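Transmembrane oligosaccharyl transferase, putative (Archaeoglobus fulgidus, PDB 3VGP) is the C-terminal globular domain of a putative archaeal membrane oligosaccharyl transferase of the AglB family, a compact mixed helix-and-sheet module. Local coordinates at residues A[107-112]-A[117-122]; A[94-99]-A[136-141]; A[76-81]-A[159-164]; A[103-108]-A[131-136]. The protein carries 1 engineered substitution. All blocks are in the same frame, centred on the assembly; numbering follows the deposited sequence.

Contact 1. Residues A[107-112]-A[117-122]; sequences AIMRIA and DLMTEG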
loop_
_atom_site.group_PDB
_atom_site.type_symbol
_atom_site.label_atom_id
_atom_site.label_comp_id
_atom_site.label_asym_id
_atom_site.label_seq_id
_atom_site.Cartn_x
_atom_site.Cartn_y
_atom_site.Cartn_z
ATOM N N ALA A 107 -3.140 12.051 -5.699
ATOM C CA ALA A 107 -2.164 12.425 -4.681
ATOM C C ALA A 107 -1.004 11.441 -4.722
ATOM O O ALA A 107 0.156 11.828 -4.622
ATOM C CB ALA A 107 -2.814 12.420 -3.291
ATOM N N ILE A 108 -1.329 10.161 -4.868
ATOM C CA ILE A 108 -0.305 9.128 -4.944
ATOM C C ILE A 108 0.591 9.398 -6.152
ATOM O O ILE A 108 1.817 9.335 -6.052
ATOM C CB ILE A 108 -0.949 7.722 -5.064
ATOM C CG1 ILE A 108 -1.578 7.331 -3.721
ATOM C CG2 ILE A 108 0.084 6.701 -5.493
ATOM C CD1 ILE A 108 -2.390 6.033 -3.757
HETATM N N MSE A 109 -0.022 9.711 -7.290
HETATM C CA MSE A 109 0.738 10.008 -8.497
HETATM C C MSE A 109 1.685 11.189 -8.281
HETATM O O MSE A 109 2.841 11.139 -8.703
HETATM C CB MSE A 109 -0.205 10.310 -9.663
HETATM C CG MSE A 109 -0.915 9.088 -10.214
HETATM SE SE MSE A 109 -1.820 9.488 -11.870
HETATM C CE MSE A 109 -0.256 9.660 -12.992
ATOM N N ARG A 110 1.204 12.241 -7.623
ATOM C CA ARG A 110 2.038 13.414 -7.363
ATOM C C ARG A 110 3.261 13.059 -6.527
ATOM O O ARG A 110 4.378 13.472 -6.842
ATOM C CB ARG A 110 1.245 14.510 -6.640
ATOM C CG ARG A 110 0.089 15.081 -7.440
ATOM C CD ARG A 110 -0.365 16.424 -6.889
ATOM N NE ARG A 110 -1.595 16.873 -7.532
ATOM C CZ ARG A 110 -2.804 16.417 -7.222
ATOM N NH1 ARG A 110 -2.944 15.503 -6.270
ATOM N NH2 ARG A 110 -3.872 16.867 -7.865
ATOM N N ILE A 111 3.046 12.300 -5.457
ATOM C CA ILE A 111 4.139 11.894 -4.577
ATOM C C ILE A 111 5.144 11.025 -5.329
ATOM O O ILE A 111 6.345 11.060 -5.043
ATOM C CB ILE A 111 3.604 11.126 -3.348
ATOM C CG1 ILE A 111 2.743 12.058 -2.493
ATOM C CG2 ILE A 111 4.759 10.564 -2.530
ATOM C CD1 ILE A 111 3.480 13.271 -1.962
ATOM N N ALA A 112 4.654 10.254 -6.296
ATOM C CA ALA A 112 5.518 9.393 -7.097
ATOM C C ALA A 112 6.295 10.215 -8.123
ATOM O O ALA A 112 7.165 9.685 -8.817
ATOM C CB ALA A 112 4.692 8.326 -7.807
ATOM N N ASP A 117 -1.651 16.821 -12.714
ATOM C CA ASP A 117 -2.469 17.990 -13.014
ATOM C C ASP A 117 -2.433 18.420 -14.476
ATOM O O ASP A 117 -3.242 19.248 -14.903
ATOM C CB ASP A 117 -2.068 19.150 -12.101
ATOM C CG ASP A 117 -2.408 18.877 -10.645
ATOM O OD1 ASP A 117 -3.594 18.608 -10.356
ATOM O OD2 ASP A 117 -1.494 18.925 -9.794
ATOM N N LEU A 118 -1.496 17.859 -15.237
ATOM C CA LEU A 118 -1.383 18.157 -16.662
ATOM C C LEU A 118 -2.012 17.008 -17.437
ATOM O O LEU A 118 -1.831 16.878 -18.650
ATOM C CB LEU A 118 0.084 18.309 -17.072
ATOM C CG LEU A 118 0.868 19.490 -16.499
ATOM C CD1 LEU A 118 2.285 19.473 -17.067
ATOM C CD2 LEU A 118 0.171 20.797 -16.858
HETATM N N MSE A 119 -2.749 16.162 -16.721
HETATM C CA MSE A 119 -3.409 15.022 -17.336
HETATM C C MSE A 119 -4.927 15.158 -17.257
HETATM O O MSE A 119 -5.460 15.702 -16.289
HETATM C CB MSE A 119 -2.981 13.734 -16.635
HETATM C CG MSE A 119 -1.497 13.448 -16.715
HETATM SE SE MSE A 119 -1.032 11.923 -15.631
HETATM C CE MSE A 119 -1.854 10.553 -16.694
ATOM N N THR A 120 -5.616 14.666 -18.281
ATOM C CA THR A 120 -7.072 14.711 -18.304
ATOM C C THR A 120 -7.572 13.547 -17.454
ATOM O O THR A 120 -6.811 12.631 -17.146
ATOM C CB THR A 120 -7.627 14.537 -19.729
ATOM O OG1 THR A 120 -7.295 13.231 -20.217
ATOM C CG2 THR A 120 -7.042 15.591 -20.663
ATOM N N GLU A 121 -8.843 13.578 -17.076
ATOM C CA GLU A 121 -9.395 12.499 -16.266
ATOM C C GLU A 121 -9.222 11.173 -17.004
ATOM O O GLU A 121 -8.920 10.148 -16.394
ATOM C CB GLU A 121 -10.876 12.759 -15.976
ATOM C CG GLU A 121 -11.484 11.805 -14.958
ATOM C CD GLU A 121 -12.892 12.199 -14.563
ATOM O OE1 GLU A 121 -13.077 13.343 -14.094
ATOM O OE2 GLU A 121 -13.814 11.367 -14.718
ATOM N N GLY A 122 -9.398 11.206 -18.321
ATOM C CA GLY A 122 -9.247 10.003 -19.123
ATOM C C GLY A 122 -7.833 9.452 -19.107
ATOM O O GLY A 122 -7.635 8.233 -19.090
#

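Contact 2. Residues A[94-99]-A[136-141]; sequences EITMKD and LHMENA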
loop_
_atom_site.group_PDB
_atom_site.type_symbol
_atom_site.label_atom_id
_atom_site.label_comp_id
_atom_site.label_asym_id
_atom_site.label_seq_id
_atom_site.Cartn_x
_atom_site.Cartn_y
_atom_site.Cartn_z
ATOM N N GLU A 94 -10.630 3.745 -2.026
ATOM C CA GLU A 94 -10.189 5.140 -1.965
ATOM C C GLU A 94 -8.915 5.495 -2.729
ATOM O O GLU A 94 -8.771 6.628 -3.178
ATOM C CB GLU A 94 -10.031 5.592 -0.507
ATOM C CG GLU A 94 -8.938 4.862 0.265
ATOM C CD GLU A 94 -8.677 5.469 1.634
ATOM O OE1 GLU A 94 -7.794 4.954 2.355
ATOM O OE2 GLU A 94 -9.351 6.464 1.985
ATOM N N ILE A 95 -7.978 4.560 -2.870
ATOM C CA ILE A 95 -6.753 4.892 -3.594
ATOM C C ILE A 95 -6.797 4.506 -5.065
ATOM O O ILE A 95 -5.789 4.592 -5.773
ATOM C CB ILE A 95 -5.489 4.268 -2.921
ATOM C CG1 ILE A 95 -5.555 2.739 -2.932
ATOM C CG2 ILE A 95 -5.382 4.756 -1.492
ATOM C CD1 ILE A 95 -4.253 2.093 -2.467
ATOM N N THR A 96 -7.975 4.096 -5.530
ATOM C CA THR A 96 -8.154 3.703 -6.924
ATOM C C THR A 96 -9.002 4.747 -7.640
ATOM O O THR A 96 -9.470 5.707 -7.025
ATOM C CB THR A 96 -8.871 2.350 -7.040
ATOM O OG1 THR A 96 -10.273 2.521 -6.790
ATOM C CG2 THR A 96 -8.293 1.363 -6.023
HETATM N N MSE A 97 -9.201 4.556 -8.940
HETATM C CA MSE A 97 -9.991 5.495 -9.726
HETATM C C MSE A 97 -11.459 5.098 -9.837
HETATM O O MSE A 97 -12.125 5.429 -10.815
HETATM C CB MSE A 97 -9.381 5.657 -11.121
HETATM C CG MSE A 97 -8.089 6.476 -11.135
HETATM SE SE MSE A 97 -8.309 8.290 -10.472
HETATM C CE MSE A 97 -9.254 9.037 -11.978
ATOM N N LYS A 98 -11.961 4.395 -8.826
ATOM C CA LYS A 98 -13.359 3.973 -8.812
ATOM C C LYS A 98 -14.252 5.204 -8.949
ATOM O O LYS A 98 -15.217 5.208 -9.716
ATOM C CB LYS A 98 -13.666 3.238 -7.503
ATOM C CG LYS A 98 -15.122 2.821 -7.322
ATOM C CD LYS A 98 -15.287 1.990 -6.051
ATOM C CE LYS A 98 -16.739 1.579 -5.810
ATOM N NZ LYS A 98 -17.611 2.719 -5.409
ATOM N N ASP A 99 -13.915 6.250 -8.204
ATOM C CA ASP A 99 -14.666 7.499 -8.237
ATOM C C ASP A 99 -13.670 8.628 -8.478
ATOM O O ASP A 99 -12.884 8.964 -7.597
ATOM C CB ASP A 99 -15.374 7.726 -6.901
ATOM C CG ASP A 99 -16.318 8.915 -6.937
ATOM O OD1 ASP A 99 -16.025 9.897 -7.650
ATOM O OD2 ASP A 99 -17.351 8.870 -6.237
ATOM N N LEU A 136 -3.611 -5.331 -8.413
ATOM C CA LEU A 136 -3.858 -5.782 -7.050
ATOM C C LEU A 136 -5.343 -5.652 -6.726
ATOM O O LEU A 136 -6.060 -6.646 -6.590
ATOM C CB LEU A 136 -3.054 -4.949 -6.036
ATOM C CG LEU A 136 -1.543 -5.181 -5.960
ATOM C CD1 LEU A 136 -0.877 -4.081 -5.156
ATOM C CD2 LEU A 136 -1.285 -6.533 -5.314
ATOM N N HIS A 137 -5.808 -4.412 -6.633
ATOM C CA HIS A 137 -7.187 -4.140 -6.257
ATOM C C HIS A 137 -8.290 -4.523 -7.239
ATOM O O HIS A 137 -9.330 -5.040 -6.824
ATOM C CB HIS A 137 -7.333 -2.659 -5.908
ATOM C CG HIS A 137 -8.492 -2.363 -5.012
ATOM N ND1 HIS A 137 -8.461 -2.599 -3.655
ATOM C CD2 HIS A 137 -9.722 -1.863 -5.280
ATOM C CE1 HIS A 137 -9.620 -2.253 -3.124
ATOM N NE2 HIS A 137 -10.402 -1.804 -4.089
HETATM N N MSE A 138 -8.086 -4.259 -8.524
HETATM C CA MSE A 138 -9.113 -4.570 -9.518
HETATM C C MSE A 138 -9.159 -6.035 -9.928
HETATM O O MSE A 138 -10.217 -6.535 -10.305
HETATM C CB MSE A 138 -8.925 -3.723 -10.783
HETATM C CG MSE A 138 -8.741 -2.234 -10.557
HETATM SE SE MSE A 138 -9.901 -1.439 -9.258
HETATM C CE MSE A 138 -8.532 -0.790 -8.104
ATOM N N GLU A 139 -8.024 -6.729 -9.851
ATOM C CA GLU A 139 -7.973 -8.134 -10.252
ATOM C C GLU A 139 -7.604 -9.091 -9.124
ATOM O O GLU A 139 -7.347 -10.264 -9.377
ATOM C CB GLU A 139 -6.963 -8.327 -11.386
ATOM C CG GLU A 139 -7.153 -7.409 -12.573
ATOM C CD GLU A 139 -6.260 -7.781 -13.741
ATOM O OE1 GLU A 139 -5.104 -8.196 -13.506
ATOM O OE2 GLU A 139 -6.712 -7.649 -14.899
ATOM N N ASN A 140 -7.578 -8.592 -7.891
ATOM C CA ASN A 140 -7.226 -9.406 -6.729
ATOM C C ASN A 140 -5.911 -10.171 -6.890
ATOM O O ASN A 140 -5.765 -11.285 -6.392
ATOM C CB ASN A 140 -8.364 -10.381 -6.386
ATOM C CG ASN A 140 -9.567 -9.684 -5.779
ATOM O OD1 ASN A 140 -9.441 -8.621 -5.172
ATOM N ND2 ASN A 140 -10.739 -10.289 -5.922
ATOM N N ALA A 141 -4.957 -9.558 -7.585
ATOM C CA ALA A 141 -3.637 -10.142 -7.812
ATOM C C ALA A 141 -3.661 -11.458 -8.581
ATOM O O ALA A 141 -2.712 -12.238 -8.514
ATOM C CB ALA A 141 -2.914 -10.339 -6.466
#

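Contact 3. Residues A[76-81]-A[159-164]; sequences EAIKIA and FEVVGS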
loop_
_atom_site.group_PDB
_atom_site.type_symbol
_atom_site.label_atom_id
_atom_site.label_comp_id
_atom_site.label_asym_id
_atom_site.label_seq_id
_atom_site.Cartn_x
_atom_site.Cartn_y
_atom_site.Cartn_z
ATOM N N GLU A 76 9.284 -4.026 -10.696
ATOM C CA GLU A 76 9.637 -2.786 -10.013
ATOM C C GLU A 76 8.951 -2.713 -8.651
ATOM O O GLU A 76 9.531 -2.242 -7.671
ATOM C CB GLU A 76 9.230 -1.583 -10.861
ATOM N N ALA A 77 7.709 -3.179 -8.595
ATOM C CA ALA A 77 6.948 -3.159 -7.353
ATOM C C ALA A 77 7.558 -4.095 -6.313
ATOM O O ALA A 77 7.768 -3.702 -5.167
ATOM C CB ALA A 77 5.497 -3.546 -7.622
ATOM N N ILE A 78 7.851 -5.328 -6.711
ATOM C CA ILE A 78 8.415 -6.292 -5.780
ATOM C C ILE A 78 9.796 -5.859 -5.292
ATOM O O ILE A 78 10.188 -6.165 -4.169
ATOM C CB ILE A 78 8.470 -7.710 -6.407
ATOM C CG1 ILE A 78 8.842 -8.738 -5.337
ATOM C CG2 ILE A 78 9.458 -7.746 -7.551
ATOM C CD1 ILE A 78 7.890 -8.754 -4.150
ATOM N N LYS A 79 10.530 -5.128 -6.127
ATOM C CA LYS A 79 11.854 -4.653 -5.732
ATOM C C LYS A 79 11.731 -3.741 -4.510
ATOM O O LYS A 79 12.506 -3.844 -3.559
ATOM C CB LYS A 79 12.511 -3.891 -6.888
ATOM C CG LYS A 79 13.824 -3.211 -6.522
ATOM C CD LYS A 79 14.446 -2.506 -7.726
ATOM C CE LYS A 79 14.812 -3.495 -8.821
ATOM N NZ LYS A 79 15.485 -2.835 -9.979
ATOM N N ILE A 80 10.745 -2.852 -4.536
ATOM C CA ILE A 80 10.520 -1.935 -3.424
ATOM C C ILE A 80 10.096 -2.703 -2.174
ATOM O O ILE A 80 10.648 -2.504 -1.087
ATOM C CB ILE A 80 9.432 -0.898 -3.787
ATOM C CG1 ILE A 80 9.895 -0.086 -4.999
ATOM C CG2 ILE A 80 9.163 0.021 -2.597
ATOM C CD1 ILE A 80 8.836 0.829 -5.570
ATOM N N ALA A 81 9.127 -3.598 -2.334
ATOM C CA ALA A 81 8.640 -4.391 -1.216
ATOM C C ALA A 81 9.748 -5.253 -0.605
ATOM O O ALA A 81 9.848 -5.373 0.617
ATOM C CB ALA A 81 7.477 -5.269 -1.672
ATOM N N PHE A 159 -2.893 -7.951 0.978
ATOM C CA PHE A 159 -2.128 -8.851 0.124
ATOM C C PHE A 159 -0.845 -9.240 0.839
ATOM O O PHE A 159 -0.210 -8.407 1.481
ATOM C CB PHE A 159 -1.768 -8.152 -1.188
ATOM C CG PHE A 159 -2.958 -7.789 -2.033
ATOM C CD1 PHE A 159 -3.438 -8.669 -2.995
ATOM C CD2 PHE A 159 -3.602 -6.569 -1.858
ATOM C CE1 PHE A 159 -4.538 -8.343 -3.774
ATOM C CE2 PHE A 159 -4.708 -6.231 -2.631
ATOM C CZ PHE A 159 -5.177 -7.116 -3.590
ATOM N N GLU A 160 -0.469 -10.508 0.740
ATOM C CA GLU A 160 0.769 -10.950 1.359
ATOM C C GLU A 160 1.816 -11.069 0.263
ATOM O O GLU A 160 1.530 -11.532 -0.844
ATOM C CB GLU A 160 0.575 -12.301 2.055
ATOM C CG GLU A 160 1.823 -12.815 2.765
ATOM C CD GLU A 160 1.525 -13.975 3.700
ATOM O OE1 GLU A 160 0.771 -14.884 3.297
ATOM O OE2 GLU A 160 2.051 -13.982 4.835
ATOM N N VAL A 161 3.026 -10.618 0.561
ATOM C CA VAL A 161 4.115 -10.701 -0.397
ATOM C C VAL A 161 4.616 -12.143 -0.393
ATOM O O VAL A 161 4.989 -12.674 0.651
ATOM C CB VAL A 161 5.260 -9.759 0.003
ATOM C CG1 VAL A 161 6.402 -9.872 -0.992
ATOM C CG2 VAL A 161 4.744 -8.335 0.057
ATOM N N VAL A 162 4.614 -12.773 -1.562
ATOM C CA VAL A 162 5.056 -14.156 -1.687
ATOM C C VAL A 162 6.575 -14.228 -1.667
ATOM O O VAL A 162 7.239 -13.707 -2.562
ATOM C CB VAL A 162 4.541 -14.782 -3.000
ATOM C CG1 VAL A 162 4.977 -16.233 -3.097
ATOM C CG2 VAL A 162 3.029 -14.679 -3.060
ATOM N N GLY A 163 7.117 -14.871 -0.639
ATOM C CA GLY A 163 8.557 -14.997 -0.530
ATOM C C GLY A 163 9.176 -13.990 0.415
ATOM O O GLY A 163 10.393 -13.822 0.430
ATOM N N SER A 164 8.349 -13.319 1.212
ATOM C CA SER A 164 8.853 -12.334 2.160
ATOM C C SER A 164 9.376 -12.999 3.430
ATOM O O SER A 164 9.834 -12.263 4.328
ATOM C CB SER A 164 7.757 -11.327 2.514
ATOM O OG SER A 164 6.613 -11.974 3.035
ATOM O OXT SER A 164 9.331 -14.244 3.510
#

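Contact 4. Residues A[103-108]-A[131-136]; sequences TKFPAI and TVLYRL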
loop_
_atom_site.group_PDB
_atom_site.type_symbol
_atom_site.label_atom_id
_atom_site.label_comp_id
_atom_site.label_asym_id
_atom_site.label_seq_id
_atom_site.Cartn_x
_atom_site.Cartn_y
_atom_site.Cartn_z
ATOM N N THR A 103 -11.058 10.269 -4.781
ATOM C CA THR A 103 -9.900 9.407 -4.939
ATOM C C THR A 103 -8.602 10.034 -4.448
ATOM O O THR A 103 -8.412 11.247 -4.518
ATOM C CB THR A 103 -9.718 9.031 -6.418
ATOM O OG1 THR A 103 -8.517 8.267 -6.571
ATOM C CG2 THR A 103 -9.614 10.286 -7.276
ATOM N N LYS A 104 -7.709 9.185 -3.950
ATOM C CA LYS A 104 -6.411 9.628 -3.467
ATOM C C LYS A 104 -5.345 9.245 -4.486
ATOM O O LYS A 104 -4.166 9.518 -4.282
ATOM C CB LYS A 104 -6.093 8.973 -2.116
ATOM C CG LYS A 104 -6.962 9.467 -0.971
ATOM C CD LYS A 104 -6.703 8.691 0.321
ATOM C CE LYS A 104 -7.604 9.205 1.438
ATOM N NZ LYS A 104 -7.396 8.489 2.724
ATOM N N PHE A 105 -5.752 8.611 -5.585
ATOM C CA PHE A 105 -4.775 8.206 -6.592
ATOM C C PHE A 105 -4.023 9.399 -7.186
ATOM O O PHE A 105 -2.825 9.309 -7.447
ATOM C CB PHE A 105 -5.432 7.375 -7.697
ATOM C CG PHE A 105 -4.438 6.734 -8.626
ATOM C CD1 PHE A 105 -4.314 7.169 -9.940
ATOM C CD2 PHE A 105 -3.579 5.740 -8.164
ATOM C CE1 PHE A 105 -3.347 6.624 -10.783
ATOM C CE2 PHE A 105 -2.605 5.191 -9.001
ATOM C CZ PHE A 105 -2.493 5.639 -10.313
ATOM N N PRO A 106 -4.708 10.532 -7.413
ATOM C CA PRO A 106 -3.947 11.657 -7.969
ATOM C C PRO A 106 -2.843 12.090 -6.997
ATOM O O PRO A 106 -1.745 12.446 -7.416
ATOM C CB PRO A 106 -5.018 12.730 -8.159
ATOM C CG PRO A 106 -6.230 11.904 -8.522
ATOM C CD PRO A 106 -6.158 10.790 -7.489
ATOM N N ALA A 107 -3.140 12.051 -5.699
ATOM C CA ALA A 107 -2.164 12.425 -4.681
ATOM C C ALA A 107 -1.004 11.441 -4.722
ATOM O O ALA A 107 0.156 11.828 -4.622
ATOM C CB ALA A 107 -2.814 12.420 -3.291
ATOM N N ILE A 108 -1.329 10.161 -4.868
ATOM C CA ILE A 108 -0.305 9.128 -4.944
ATOM C C ILE A 108 0.591 9.398 -6.152
ATOM O O ILE A 108 1.817 9.335 -6.052
ATOM C CB ILE A 108 -0.949 7.722 -5.064
ATOM C CG1 ILE A 108 -1.578 7.331 -3.721
ATOM C CG2 ILE A 108 0.084 6.701 -5.493
ATOM C CD1 ILE A 108 -2.390 6.033 -3.757
ATOM N N THR A 131 -1.249 0.078 -13.904
ATOM C CA THR A 131 -0.391 -0.011 -12.720
ATOM C C THR A 131 -0.522 -1.328 -11.973
ATOM O O THR A 131 -1.456 -2.098 -12.193
ATOM C CB THR A 131 -0.717 1.093 -11.699
ATOM O OG1 THR A 131 -2.044 0.889 -11.192
ATOM C CG2 THR A 131 -0.632 2.467 -12.344
ATOM N N VAL A 132 0.426 -1.572 -11.076
ATOM C CA VAL A 132 0.400 -2.770 -10.256
ATOM C C VAL A 132 -0.794 -2.642 -9.304
ATOM O O VAL A 132 -1.427 -3.641 -8.950
ATOM C CB VAL A 132 1.715 -2.919 -9.462
ATOM C CG1 VAL A 132 1.533 -3.900 -8.310
ATOM C CG2 VAL A 132 2.817 -3.415 -10.393
ATOM N N LEU A 133 -1.109 -1.411 -8.902
ATOM C CA LEU A 133 -2.250 -1.184 -8.016
ATOM C C LEU A 133 -3.523 -1.705 -8.677
ATOM O O LEU A 133 -4.388 -2.288 -8.012
ATOM C CB LEU A 133 -2.404 0.309 -7.687
ATOM C CG LEU A 133 -3.656 0.737 -6.908
ATOM C CD1 LEU A 133 -3.857 -0.118 -5.653
ATOM C CD2 LEU A 133 -3.524 2.205 -6.532
ATOM N N TYR A 134 -3.649 -1.495 -9.984
ATOM C CA TYR A 134 -4.830 -1.983 -10.689
ATOM C C TYR A 134 -4.851 -3.506 -10.593
ATOM O O TYR A 134 -5.874 -4.110 -10.265
ATOM C CB TYR A 134 -4.798 -1.575 -12.168
ATOM C CG TYR A 134 -5.920 -2.195 -12.979
ATOM C CD1 TYR A 134 -7.130 -1.522 -13.165
ATOM C CD2 TYR A 134 -5.786 -3.472 -13.522
ATOM C CE1 TYR A 134 -8.182 -2.109 -13.871
ATOM C CE2 TYR A 134 -6.831 -4.069 -14.229
ATOM C CZ TYR A 134 -8.023 -3.381 -14.398
ATOM O OH TYR A 134 -9.051 -3.964 -15.103
ATOM N N ARG A 135 -3.713 -4.129 -10.880
ATOM C CA ARG A 135 -3.617 -5.581 -10.831
ATOM C C ARG A 135 -3.847 -6.144 -9.438
ATOM O O ARG A 135 -4.232 -7.301 -9.291
ATOM C CB ARG A 135 -2.273 -6.036 -11.393
ATOM C CG ARG A 135 -2.309 -6.207 -12.907
ATOM C CD ARG A 135 -0.920 -6.245 -13.489
ATOM N NE ARG A 135 -0.358 -4.905 -13.593
ATOM C CZ ARG A 135 0.904 -4.650 -13.914
ATOM N NH1 ARG A 135 1.742 -5.649 -14.159
ATOM N NH2 ARG A 135 1.324 -3.398 -13.993
ATOM N N LEU A 136 -3.611 -5.331 -8.413
ATOM C CA LEU A 136 -3.858 -5.782 -7.050
ATOM C C LEU A 136 -5.343 -5.652 -6.726
ATOM O O LEU A 136 -6.060 -6.646 -6.590
ATOM C CB LEU A 136 -3.054 -4.949 -6.036
ATOM C CG LEU A 136 -1.543 -5.181 -5.960
ATOM C CD1 LEU A 136 -0.877 -4.081 -5.156
ATOM C CD2 LEU A 136 -1.285 -6.533 -5.314
#

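Contact 1. Residues A[107-112]-A[117-122]
The short connection between helix 105-111 and helix 121-129 is spanned by a side-on salt bridge, Arg110 to Asp117, with a pair of selenomethionines, Met109 and Met119, beside it. Arg110 stretches out straight as far as NE and comes in roughly perpendicular to the aspartate side chain, offering two nitrogens to two oxygens. Its NE reaches Asp117 OD2 at 3.1 Å, nearly straight at 176°, and its NH2 reaches Asp117 OD1, also at 3.1 Å. Both oxygens lie close to the guanidinium plane and are met on their syn sides, yet the carboxylate is turned 35° against that plane, so the nitrogens stand out of its own plane. This double grip fixes the rotation of both groups at the exposed surface of the domain. Further along, the Thr120 side chain caps a backbone N of helix 121-129, and in return the Glu123 carboxylate takes the Thr120 backbone N, consistent with a capping box. The selenomethionines are less exposed, and Ile124 and Phe127 of the same helix touch both of them. Each chain bends at chi3, and they meet tip to tip: Met109 CE lies 3.6 Å from Met119 SE and 4.1 Å from Met119 CE.

Contact 2. Residues A[94-99]-A[136-141]
The imidazole of His137 is approached obliquely by the methyl of Thr96, whose CG2 lies 3.6 Å from His137 CD2 and 3.9 Å from His137 CG, while the two ring nitrogens point to polar partners. ND1 is bonded to Thr91 OG1 and NE2 to Asp93 OD1, both just upstream of residues 94-99; together they fix the ring's rotation. His137 sets CG anti to its backbone N (chi1 -157°), which swings the imidazole off helix 132-138 to the loop, where the side chains of His137 and Thr96 lie about at right angles. The contact thus pins the loop that follows strand 88-91 against the end of that helix, in a buried part of the domain. Thr96 divides its branches between two tasks: CG2 faces the histidine, and OG1 closes an ST turn by accepting from Lys98 N at 3.2 Å with an N-H...O angle of 150°. The same hydroxyl is bonded to Asp93 O, so two bonds hold it and leave the methyl aimed across the contact. Met138, the other neighbour of Thr96, is bent at chi2 and chi3, but its terminal methyl is modelled implausibly near the threonine and its exact place is doubtful. Phe128 of helix 121-129 packs against both. The last turn of helix 132-138 widens to pi type, and Ala141 N is weakly bonded to Leu136 O at 3.3 Å.

Contact 3. Residues A[76-81]-A[159-164]
Val161 buries the most surface here, followed by Ile78 and Ala81, one helical turn apart on the same side of their helix. The valine spreads its two methyls over this pair. CG1, anti to the backbone N at chi1 179°, meets Ile78 CD1 at 3.7 Å; CG2 faces Ala81 CB at a looser 4.5 Å. The CB of Ile78 does not point straight at Val161; with CG1 also anti to its backbone N, a bend at chi2 (57°) brings CD1 to the valine. All three residues are buried, and dispersion between saturated carbons is what joins them. In the fold this is helix 74-84 laid on one face of the mixed sheet, at the end of strand 156-161, which runs antiparallel to both of its neighbours, 88-91 and 147-153. Phe147 of strand 147-153 touches both Ile78 and Val161, and a backbone bond ties Val161 to Arg87. Directly after Val161 the chain leaves the sheet in a type II turn, with Gly163 at its third position, where phi is positive (99°). The C-terminal Ser164 folds back over this turn: its OG donates to Val161 O at 3.0 Å, from a position tilted out of the carbonyl plane, while Ser164 N makes a weak bond to the same oxygen at 3.5 Å.

Contact 4. Residues A[103-108]-A[131-136]
Phe105 reaches from the first turn of its helix to Leu133 and Thr131, and its side chain can be followed outward atom by atom. CB points to the other helix and lies 3.4 Å from the backbone O of Ile95. CG stands anti to the backbone N (chi1 -170°), which carries the ring across the gap between the helices. There CD2 meets Leu133 CD2 at 3.9 Å and CE2 meets the same methyl at 4.0 Å; one leucine methyl thus meets two neighbouring ring carbons, coming in obliquely. CZ ends near Thr131 CG2, at 4.2 Å. Leu133 comes from the opposite helix and runs alongside Phe105, the two side chains antiparallel. The contact joins the beginnings of helix 105-111 and helix 132-138, and a threonine caps each start: Thr103 OG1 accepts from Phe105 N at 3.0 Å, and Thr131, the N-cap of its helix, accepts through OG1 from Tyr134 N at 3.1 Å. The Thr131 hydroxyl is also bonded to Phe128 O, so its methyl is left turned to the phenylalanine Phe105. The Phe128 ring itself stacks edge-to-face with Phe105, adding an aromatic wall from helix 121-129, and Phe127 of that helix touches Phe105 as well. Leu133 is flanked in turn by Phe128 and by Phe69 of helix 58-69.

Overall arrangement
Contacts 2, 3 and 4 are buried; contact 1 lies about 17 Å from the chain centre, is partly buried, and is the one with a salt bridge between its segments. Contacts 1 and 4 draw on opposite ends of helix 105-111, and contacts 4 and 2 on successive turns of helix 132-138. The last two also meet directly, through Thr96 O with Thr103 OG1 and the salt bridge of Glu94 to Lys104. Contact 3 alone involves the sheet, and its chemistry is purely aliphatic across the segments, where contact 4 adds an aromatic ring and contact 2 a histidine. Phe159 links contact 3 to contact 2 by packing on Ala141.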